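Local coordinates for glycosyl hydrolase BlGH5_18 (Bifidobacterium longum subsp. infantis, PDB 7LQX), which probably hydrolyses glycosidic bonds during the breakdown of N-glycans, as a family 5, subfamily 18 glycoside hydrolase of a gut bacterium, at residues A[67-72]-A[117-122]; A[89-94]-A[150-155]; A[254-259]-A[388-393]. All coordinates share one frame; numbering follows the deposited sequence.

Contact 1 (A[67-72]-A[117-122]); sequences PVWPYL and PSWLVT
W69 meets P117, W119 and L120 with successive parts of its indole. With CG anti to the backbone N (chi1 -169°), CB directs the ring at segment 117-122. The five-membered ring comes first: P117 CG stands 3.6 Å from its centroid and only 3° off the normal, a CH-pi contact squarely over one face. Where the two rings of the indole fuse, P117 CD takes over, 3.7 Å from W69 CD2. NE1 hydrogen-bonds outside the segments, to Q73 OE1. At the far end CH2 reaches L120 CD1 at 3.5 Å, and CZ2 lies 4.1 Å from W119 CH2. The six-membered rings of W69 and W119 are almost perpendicular, with planes at 88°. Beside W69, P70 CB packs 4.0 Å from P117 CA, where the backbones come closest. The contact thus joins the short helix 69-72 to P117 and the 3-10 turn 118-120 that follows it. Strand 62-65 belongs to an eight-stranded parallel sheet, consistent with the (beta/alpha)8 barrel of family 5, so helix 69-72 lies in the connection after a barrel strand. From helix 132-149, L141 touches W69 and A137 touches W119, while D323 of the second subunit packs on W119.

Contact 2 (A[89-94]-A[150-155]); sequences RMVHIA and AQEPAF
The imidazole of H92 meets the carboxylate of E152 at its edge: OE1 lies 4° out of the ring plane, facing ND1. The two flat groups are turned 81° against each other, which excludes stacking. Hydrogen placement gives one bond, from H92 ND1 to E152 OE1, 2.7 Å long and nearly straight at 163°. The nitrogen approaches OE1 on the syn side, somewhat out of the carboxylate plane. A bend at chi2 turns the E152 carboxylate to the H92 side of helix 81-96, while its other oxygen, OE2, forms a salt bridge with R88, one turn before H92.

One residue earlier on the helix than H92, V91 CG1 packs 3.9 Å from E152 CB and 4.1 Å from F155 CB. A154 CB approaches V91 O at 4.0 Å. The type I turn from E152 to F155, closed by the bond from F155 N to E152 O, places the E152, A154 and F155 side chains beside V91 and leads into strand 155-159 of the parallel sheet.

Without the carboxylate, as with an alanine in place of this glutamate, H92 ND1 and R88 would probably lose the acceptor group they share, and the imidazole would be freer to turn. Because the buried carboxylate is engaged at both oxygens, its negative charge is probably stabilised by R88 and the histidine, and it may in turn favour a protonated imidazole.

Contact 3 (A[254-259]-A[388-393]); sequences ALYLAE and SIFERW
An aromatic cluster of Y256, F390 and W393 joins helix 248-264 to helix 388-399, with the Y256 ring between the other two. The tyrosine turns its edge to W393: CD1 lies 3.5 Å from W393 CD2, over one face of the indole. This is an offset edge-to-face pair, with planes at 61°. Y256 CB covers the six-membered part of the same indole, 4.1 Å from its centroid in a CH-pi contact. F390 in turn points its edge at the Y256 face; the closest atoms are F390 CD2 and Y256 CE2, 3.4 Å apart.

With CG anti to its own N (chi1 171°), Y256 extends its ring from helix 248-264 to lie between W393 and F390; the tyrosine and tryptophan side chains run antiparallel. The short helical segments cross at 113° with axes 11.4 Å apart, a separation filled by these rings. Helix 248-264 follows strand 229-233 of the eight-stranded parallel sheet, consistent with the (beta/alpha)8 barrel of family 5; helix 388-399 follows strand 365-369 of a separate three-stranded parallel sheet. L405 on strand 403-407 of that smaller sheet touches both Y256 and W393.

At the indole rim, L255 CD2 lies in the ring plane 3.7 Å from W393 CH2. The Y256 hydroxyl passes I389 CG2 at 3.8 Å and hydrogen-bonds to C383 O.

All touching residues of contact 3 are buried, its centre about 17 Å from the chain's centre; contacts 1 and 2 lie about 22 and 21 Å out and include partly exposed residues (P70; H92 and A154). Contacts 1 and 2 interleave along the chain: helices 69-72 and 81-96 are consecutive, and helix 132-149 touches both. Contact 3 lies across the chain's centre from both. Contact 1 alone has the second subunit within reach. Its chemistry is proline, leucine and a second indole against the W69 indole, whereas contact 3 is built from three aromatic rings packed edge to face. Contact 2 differs in having a hydrogen bond between its segments, beside a small aliphatic patch.

Contact 1 (A[67-72]-A[117-122])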
loop_
_atom_site.group_PDB
_atom_site.type_symbol
_atom_site.label_atom_id
_atom_site.label_comp_id
_atom_site.label_asym_id
_atom_site.label_seq_id
_atom_site.Cartn_x
_atom_site.Cartn_y
_atom_site.Cartn_z
ATOM N N PRO A 67 -4.587 -7.415 -12.211
ATOM C CA PRO A 67 -3.374 -6.698 -11.796
ATOM C C PRO A 67 -3.629 -5.919 -10.512
ATOM O O PRO A 67 -4.769 -5.708 -10.092
ATOM C CB PRO A 67 -3.090 -5.762 -12.975
ATOM C CG PRO A 67 -4.428 -5.544 -13.601
ATOM C CD PRO A 67 -5.176 -6.834 -13.434
ATOM N N VAL A 68 -2.540 -5.490 -9.876
ATOM C CA VAL A 68 -2.590 -4.815 -8.578
ATOM C C VAL A 68 -2.111 -3.374 -8.731
ATOM O O VAL A 68 -1.030 -3.116 -9.275
ATOM C CB VAL A 68 -1.793 -5.600 -7.524
ATOM C CG1 VAL A 68 -1.630 -4.812 -6.234
ATOM C CG2 VAL A 68 -2.487 -6.919 -7.261
ATOM N N TRP A 69 -2.923 -2.435 -8.242
ATOM C CA TRP A 69 -2.768 -1.024 -8.594
ATOM C C TRP A 69 -1.466 -0.415 -8.106
ATOM O O TRP A 69 -0.811 0.293 -8.890
ATOM C CB TRP A 69 -3.987 -0.261 -8.063
ATOM C CG TRP A 69 -4.158 1.141 -8.535
ATOM C CD1 TRP A 69 -3.418 1.807 -9.470
ATOM C CD2 TRP A 69 -5.138 2.059 -8.063
ATOM N NE1 TRP A 69 -3.901 3.091 -9.625
ATOM C CE2 TRP A 69 -4.958 3.266 -8.764
ATOM C CE3 TRP A 69 -6.180 1.969 -7.132
ATOM C CZ2 TRP A 69 -5.773 4.376 -8.556
ATOM C CZ3 TRP A 69 -6.986 3.071 -6.929
ATOM C CH2 TRP A 69 -6.777 4.259 -7.638
ATOM N N PRO A 70 -1.033 -0.625 -6.857
ATOM C CA PRO A 70 0.249 -0.040 -6.424
ATOM C C PRO A 70 1.445 -0.521 -7.217
ATOM O O PRO A 70 2.499 0.118 -7.141
ATOM C CB PRO A 70 0.356 -0.424 -4.938
ATOM C CG PRO A 70 -0.761 -1.404 -4.680
ATOM C CD PRO A 70 -1.805 -1.187 -5.735
ATOM N N TYR A 71 1.338 -1.635 -7.954
ATOM C CA TYR A 71 2.446 -2.071 -8.798
ATOM C C TYR A 71 2.355 -1.468 -10.194
ATOM O O TYR A 71 3.390 -1.193 -10.817
ATOM C CB TYR A 71 2.519 -3.605 -8.910
ATOM C CG TYR A 71 2.337 -4.353 -7.602
ATOM C CD1 TYR A 71 2.697 -3.790 -6.382
ATOM C CD2 TYR A 71 1.785 -5.617 -7.593
ATOM C CE1 TYR A 71 2.485 -4.474 -5.195
ATOM C CE2 TYR A 71 1.576 -6.300 -6.420
ATOM C CZ TYR A 71 1.934 -5.731 -5.226
ATOM O OH TYR A 71 1.705 -6.434 -4.069
ATOM N N LEU A 72 1.127 -1.234 -10.680
ATOM C CA LEU A 72 0.930 -0.617 -11.982
ATOM C C LEU A 72 1.251 0.872 -11.958
ATOM O O LEU A 72 1.754 1.419 -12.946
ATOM C CB LEU A 72 -0.525 -0.766 -12.434
ATOM C CG LEU A 72 -1.030 -2.110 -12.945
ATOM C CD1 LEU A 72 -2.536 -2.025 -13.154
ATOM C CD2 LEU A 72 -0.334 -2.488 -14.234
ATOM N N PRO A 117 -2.237 2.608 -3.951
ATOM C CA PRO A 117 -0.938 3.273 -4.062
ATOM C C PRO A 117 -0.722 4.265 -2.928
ATOM O O PRO A 117 -1.667 4.841 -2.380
ATOM C CB PRO A 117 -1.024 4.002 -5.411
ATOM C CG PRO A 117 -2.138 3.303 -6.164
ATOM C CD PRO A 117 -3.109 2.895 -5.109
ATOM N N SER A 118 0.553 4.493 -2.607
ATOM C CA SER A 118 0.915 5.359 -1.486
ATOM C C SER A 118 0.472 6.801 -1.695
ATOM O O SER A 118 0.341 7.550 -0.721
ATOM C CB SER A 118 2.425 5.291 -1.236
ATOM O OG SER A 118 3.170 5.648 -2.385
ATOM N N TRP A 119 0.205 7.195 -2.940
ATOM C CA TRP A 119 -0.229 8.552 -3.243
ATOM C C TRP A 119 -1.713 8.773 -3.004
ATOM O O TRP A 119 -2.215 9.861 -3.301
ATOM C CB TRP A 119 0.153 8.933 -4.677
ATOM C CG TRP A 119 -0.282 8.002 -5.783
ATOM C CD1 TRP A 119 0.394 6.914 -6.258
ATOM C CD2 TRP A 119 -1.457 8.122 -6.599
ATOM N NE1 TRP A 119 -0.289 6.349 -7.306
ATOM C CE2 TRP A 119 -1.441 7.058 -7.520
ATOM C CE3 TRP A 119 -2.529 9.018 -6.628
ATOM C CZ2 TRP A 119 -2.453 6.871 -8.461
ATOM C CZ3 TRP A 119 -3.533 8.826 -7.566
ATOM C CH2 TRP A 119 -3.478 7.770 -8.469
ATOM N N LEU A 120 -2.424 7.778 -2.468
ATOM C CA LEU A 120 -3.820 7.928 -2.087
ATOM C C LEU A 120 -4.084 7.643 -0.612
ATOM O O LEU A 120 -5.254 7.615 -0.213
ATOM C CB LEU A 120 -4.712 7.025 -2.946
ATOM C CG LEU A 120 -4.881 7.499 -4.386
ATOM C CD1 LEU A 120 -5.609 6.453 -5.217
ATOM C CD2 LEU A 120 -5.627 8.826 -4.440
ATOM N N VAL A 121 -3.047 7.452 0.212
ATOM C CA VAL A 121 -3.240 7.051 1.598
ATOM C C VAL A 121 -2.522 7.992 2.560
ATOM O O VAL A 121 -1.549 8.660 2.206
ATOM C CB VAL A 121 -2.776 5.598 1.874
ATOM C CG1 VAL A 121 -3.409 4.637 0.881
ATOM C CG2 VAL A 121 -1.252 5.490 1.849
ATOM N N THR A 122 -3.020 8.000 3.807
ATOM C CA THR A 122 -2.468 8.694 4.971
ATOM C C THR A 122 -2.061 10.126 4.648
ATOM O O THR A 122 -2.940 10.967 4.442
ATOM C CB THR A 122 -1.364 7.880 5.657
ATOM O OG1 THR A 122 -0.239 7.747 4.787
ATOM C CG2 THR A 122 -1.876 6.485 6.040
#

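Contact 2 (A[89-94]-A[150-155])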
loop_
_atom_site.group_PDB
_atom_site.type_symbol
_atom_site.label_atom_id
_atom_site.label_comp_id
_atom_site.label_asym_id
_atom_site.label_seq_id
_atom_site.Cartn_x
_atom_site.Cartn_y
_atom_site.Cartn_z
ATOM N N ARG A 89 1.266 -10.108 -20.968
ATOM C CA ARG A 89 1.782 -11.465 -21.101
ATOM C C ARG A 89 0.783 -12.481 -20.564
ATOM O O ARG A 89 0.587 -13.546 -21.159
ATOM C CB ARG A 89 3.127 -11.590 -20.382
ATOM C CG ARG A 89 3.699 -12.999 -20.393
ATOM C CD ARG A 89 4.312 -13.385 -21.719
ATOM N NE ARG A 89 5.076 -14.625 -21.597
ATOM C CZ ARG A 89 6.258 -14.721 -20.993
ATOM N NH1 ARG A 89 6.817 -13.651 -20.445
ATOM N NH2 ARG A 89 6.881 -15.889 -20.932
HETATM N N MSE A 90 0.143 -12.174 -19.441
HETATM C CA MSE A 90 -0.822 -13.104 -18.870
HETATM C C MSE A 90 -2.007 -13.293 -19.814
HETATM O O MSE A 90 -2.487 -14.414 -19.995
HETATM C CB MSE A 90 -1.280 -12.614 -17.503
HETATM C CG MSE A 90 -2.222 -13.578 -16.820
HETATM SE SE MSE A 90 -2.673 -13.043 -15.038
HETATM C CE MSE A 90 -1.020 -13.424 -14.204
ATOM N N VAL A 91 -2.469 -12.186 -20.399
ATOM C CA VAL A 91 -3.507 -12.248 -21.424
ATOM C C VAL A 91 -3.036 -13.080 -22.608
ATOM O O VAL A 91 -3.767 -13.937 -23.120
ATOM C CB VAL A 91 -3.905 -10.825 -21.855
ATOM C CG1 VAL A 91 -4.765 -10.882 -23.100
ATOM C CG2 VAL A 91 -4.592 -10.109 -20.713
ATOM N N HIS A 92 -1.806 -12.826 -23.063
ATOM C CA HIS A 92 -1.245 -13.557 -24.190
ATOM C C HIS A 92 -1.243 -15.054 -23.924
ATOM O O HIS A 92 -1.582 -15.848 -24.810
ATOM C CB HIS A 92 0.173 -13.055 -24.458
ATOM C CG HIS A 92 0.762 -13.559 -25.736
ATOM N ND1 HIS A 92 0.324 -13.136 -26.971
ATOM C CD2 HIS A 92 1.749 -14.454 -25.969
ATOM C CE1 HIS A 92 1.022 -13.747 -27.913
ATOM N NE2 HIS A 92 1.892 -14.552 -27.331
ATOM N N ILE A 93 -0.878 -15.457 -22.707
ATOM C CA ILE A 93 -0.817 -16.875 -22.373
ATOM C C ILE A 93 -2.211 -17.486 -22.338
ATOM O O ILE A 93 -2.425 -18.604 -22.819
ATOM C CB ILE A 93 -0.060 -17.071 -21.045
ATOM C CG1 ILE A 93 1.413 -16.697 -21.216
ATOM C CG2 ILE A 93 -0.206 -18.499 -20.560
ATOM C CD1 ILE A 93 2.185 -16.602 -19.901
ATOM N N ALA A 94 -3.180 -16.782 -21.752
ATOM C CA ALA A 94 -4.556 -17.265 -21.813
ATOM C C ALA A 94 -4.967 -17.554 -23.252
ATOM O O ALA A 94 -5.546 -18.607 -23.545
ATOM C CB ALA A 94 -5.488 -16.233 -21.179
ATOM N N ALA A 150 -5.241 -4.070 -26.141
ATOM C CA ALA A 150 -5.971 -4.111 -27.401
ATOM C C ALA A 150 -5.179 -4.788 -28.510
ATOM O O ALA A 150 -5.769 -5.204 -29.512
ATOM C CB ALA A 150 -6.318 -2.687 -27.828
ATOM N N GLN A 151 -3.859 -4.900 -28.356
ATOM C CA GLN A 151 -3.023 -5.568 -29.347
ATOM C C GLN A 151 -3.047 -7.085 -29.218
ATOM O O GLN A 151 -2.482 -7.768 -30.080
ATOM C CB GLN A 151 -1.594 -5.028 -29.262
ATOM C CG GLN A 151 -1.511 -3.528 -29.527
ATOM C CD GLN A 151 -0.122 -2.967 -29.314
ATOM O OE1 GLN A 151 0.858 -3.487 -29.852
ATOM N NE2 GLN A 151 -0.027 -1.903 -28.520
ATOM N N GLU A 152 -3.717 -7.628 -28.196
ATOM C CA GLU A 152 -3.795 -9.069 -28.002
ATOM C C GLU A 152 -5.123 -9.591 -28.514
ATOM O O GLU A 152 -6.172 -9.181 -27.994
ATOM C CB GLU A 152 -3.672 -9.394 -26.515
ATOM C CG GLU A 152 -2.295 -9.150 -25.929
ATOM C CD GLU A 152 -1.232 -10.054 -26.524
ATOM O OE1 GLU A 152 -1.562 -11.183 -26.937
ATOM O OE2 GLU A 152 -0.056 -9.633 -26.575
ATOM N N PRO A 153 -5.144 -10.523 -29.473
ATOM C CA PRO A 153 -6.438 -11.032 -29.958
ATOM C C PRO A 153 -7.315 -11.646 -28.879
ATOM O O PRO A 153 -8.546 -11.631 -29.017
ATOM C CB PRO A 153 -6.038 -12.075 -31.014
ATOM C CG PRO A 153 -4.681 -11.647 -31.467
ATOM C CD PRO A 153 -4.010 -11.012 -30.283
ATOM N N ALA A 154 -6.725 -12.178 -27.805
ATOM C CA ALA A 154 -7.513 -12.825 -26.766
ATOM C C ALA A 154 -8.178 -11.834 -25.828
ATOM O O ALA A 154 -9.058 -12.232 -25.055
ATOM C CB ALA A 154 -6.631 -13.747 -25.923
ATOM N N PHE A 155 -7.750 -10.574 -25.846
ATOM C CA PHE A 155 -8.293 -9.568 -24.942
ATOM C C PHE A 155 -9.677 -9.148 -25.402
ATOM O O PHE A 155 -9.847 -8.693 -26.536
ATOM C CB PHE A 155 -7.371 -8.354 -24.934
ATOM C CG PHE A 155 -7.906 -7.196 -24.157
ATOM C CD1 PHE A 155 -8.029 -7.285 -22.792
ATOM C CD2 PHE A 155 -8.247 -6.005 -24.782
ATOM C CE1 PHE A 155 -8.513 -6.222 -22.061
ATOM C CE2 PHE A 155 -8.727 -4.938 -24.051
ATOM C CZ PHE A 155 -8.854 -5.044 -22.694
#

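Contact 3 (A[254-259]-A[388-393])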
loop_
_atom_site.group_PDB
_atom_site.type_symbol
_atom_site.label_atom_id
_atom_site.label_comp_id
_atom_site.label_asym_id
_atom_site.label_seq_id
_atom_site.Cartn_x
_atom_site.Cartn_y
_atom_site.Cartn_z
ATOM N N ALA A 254 -28.167 -16.229 -7.135
ATOM C CA ALA A 254 -27.560 -15.664 -8.338
ATOM C C ALA A 254 -28.625 -15.331 -9.375
ATOM O O ALA A 254 -28.585 -14.263 -9.995
ATOM C CB ALA A 254 -26.517 -16.621 -8.920
ATOM N N LEU A 255 -29.586 -16.239 -9.573
ATOM C CA LEU A 255 -30.716 -15.949 -10.447
ATOM C C LEU A 255 -31.452 -14.700 -9.993
ATOM O O LEU A 255 -31.842 -13.856 -10.813
ATOM C CB LEU A 255 -31.675 -17.141 -10.445
ATOM C CG LEU A 255 -33.000 -16.925 -11.177
ATOM C CD1 LEU A 255 -32.779 -16.578 -12.640
ATOM C CD2 LEU A 255 -33.893 -18.156 -11.054
ATOM N N TYR A 256 -31.673 -14.577 -8.683
ATOM C CA TYR A 256 -32.387 -13.421 -8.160
ATOM C C TYR A 256 -31.680 -12.125 -8.520
ATOM O O TYR A 256 -32.315 -11.178 -8.992
ATOM C CB TYR A 256 -32.538 -13.536 -6.645
ATOM C CG TYR A 256 -33.079 -12.268 -6.023
ATOM C CD1 TYR A 256 -34.393 -11.872 -6.241
ATOM C CD2 TYR A 256 -32.272 -11.455 -5.252
ATOM C CE1 TYR A 256 -34.889 -10.721 -5.690
ATOM C CE2 TYR A 256 -32.762 -10.293 -4.686
ATOM C CZ TYR A 256 -34.078 -9.930 -4.918
ATOM O OH TYR A 256 -34.589 -8.780 -4.364
ATOM N N LEU A 257 -30.369 -12.048 -8.294
ATOM C CA LEU A 257 -29.660 -10.820 -8.628
ATOM C C LEU A 257 -29.731 -10.536 -10.122
ATOM O O LEU A 257 -29.841 -9.377 -10.540
ATOM C CB LEU A 257 -28.208 -10.890 -8.165
ATOM C CG LEU A 257 -27.998 -10.569 -6.688
ATOM C CD1 LEU A 257 -26.511 -10.524 -6.335
ATOM C CD2 LEU A 257 -28.676 -9.256 -6.283
ATOM N N ALA A 258 -29.649 -11.574 -10.948
ATOM C CA ALA A 258 -29.761 -11.359 -12.385
ATOM C C ALA A 258 -31.115 -10.751 -12.741
ATOM O O ALA A 258 -31.192 -9.769 -13.489
ATOM C CB ALA A 258 -29.539 -12.673 -13.133
ATOM N N GLU A 259 -32.197 -11.310 -12.194
ATOM C CA GLU A 259 -33.529 -10.781 -12.479
ATOM C C GLU A 259 -33.718 -9.393 -11.881
ATOM O O GLU A 259 -34.341 -8.525 -12.500
ATOM C CB GLU A 259 -34.601 -11.734 -11.955
ATOM C CG GLU A 259 -34.653 -13.074 -12.682
ATOM C CD GLU A 259 -34.845 -12.935 -14.184
ATOM O OE1 GLU A 259 -35.419 -11.921 -14.637
ATOM O OE2 GLU A 259 -34.420 -13.843 -14.917
ATOM N N SER A 388 -38.682 -7.627 1.880
ATOM C CA SER A 388 -39.997 -7.983 1.360
ATOM C C SER A 388 -39.972 -8.281 -0.137
ATOM O O SER A 388 -40.673 -9.188 -0.597
ATOM C CB SER A 388 -40.985 -6.861 1.680
ATOM O OG SER A 388 -40.434 -5.594 1.357
ATOM N N ILE A 389 -39.214 -7.514 -0.924
ATOM C CA ILE A 389 -39.106 -7.806 -2.353
ATOM C C ILE A 389 -38.420 -9.149 -2.558
ATOM O O ILE A 389 -38.874 -9.995 -3.337
ATOM C CB ILE A 389 -38.345 -6.683 -3.080
ATOM C CG1 ILE A 389 -39.128 -5.369 -3.066
ATOM C CG2 ILE A 389 -38.030 -7.100 -4.517
ATOM C CD1 ILE A 389 -40.390 -5.365 -3.935
ATOM N N PHE A 390 -37.296 -9.349 -1.864
ATOM C CA PHE A 390 -36.549 -10.600 -1.913
ATOM C C PHE A 390 -37.462 -11.781 -1.645
ATOM O O PHE A 390 -37.505 -12.737 -2.424
ATOM C CB PHE A 390 -35.443 -10.497 -0.855
ATOM C CG PHE A 390 -34.407 -11.600 -0.881
ATOM C CD1 PHE A 390 -34.660 -12.827 -0.283
ATOM C CD2 PHE A 390 -33.160 -11.383 -1.444
ATOM C CE1 PHE A 390 -33.698 -13.830 -0.280
ATOM C CE2 PHE A 390 -32.193 -12.381 -1.431
ATOM C CZ PHE A 390 -32.469 -13.605 -0.858
ATOM N N GLU A 391 -38.239 -11.717 -0.563
ATOM C CA GLU A 391 -39.055 -12.866 -0.176
ATOM C C GLU A 391 -40.241 -13.084 -1.107
ATOM O O GLU A 391 -40.602 -14.235 -1.374
ATOM C CB GLU A 391 -39.462 -12.743 1.289
ATOM C CG GLU A 391 -38.228 -12.824 2.182
ATOM C CD GLU A 391 -38.505 -13.007 3.657
ATOM O OE1 GLU A 391 -39.640 -12.759 4.115
ATOM O OE2 GLU A 391 -37.554 -13.397 4.364
ATOM N N ARG A 392 -40.854 -12.019 -1.628
ATOM C CA ARG A 392 -41.917 -12.220 -2.608
ATOM C C ARG A 392 -41.383 -12.911 -3.858
ATOM O O ARG A 392 -42.005 -13.842 -4.388
ATOM C CB ARG A 392 -42.571 -10.890 -2.964
ATOM C CG ARG A 392 -43.402 -10.303 -1.845
ATOM C CD ARG A 392 -44.016 -8.983 -2.270
ATOM N NE ARG A 392 -44.819 -8.370 -1.217
ATOM C CZ ARG A 392 -46.082 -8.693 -0.958
ATOM N NH1 ARG A 392 -46.689 -9.626 -1.680
ATOM N NH2 ARG A 392 -46.749 -8.070 0.006
ATOM N N TRP A 393 -40.235 -12.451 -4.363
ATOM C CA TRP A 393 -39.634 -13.105 -5.518
ATOM C C TRP A 393 -39.341 -14.569 -5.205
ATOM O O TRP A 393 -39.644 -15.464 -6.000
ATOM C CB TRP A 393 -38.374 -12.360 -5.970
ATOM C CG TRP A 393 -37.821 -12.915 -7.247
ATOM C CD1 TRP A 393 -38.083 -12.475 -8.521
ATOM C CD2 TRP A 393 -36.940 -14.042 -7.387
ATOM N NE1 TRP A 393 -37.406 -13.246 -9.432
ATOM C CE2 TRP A 393 -36.706 -14.220 -8.767
ATOM C CE3 TRP A 393 -36.335 -14.922 -6.477
ATOM C CZ2 TRP A 393 -35.891 -15.234 -9.259
ATOM C CZ3 TRP A 393 -35.524 -15.921 -6.966
ATOM C CH2 TRP A 393 -35.306 -16.071 -8.344
#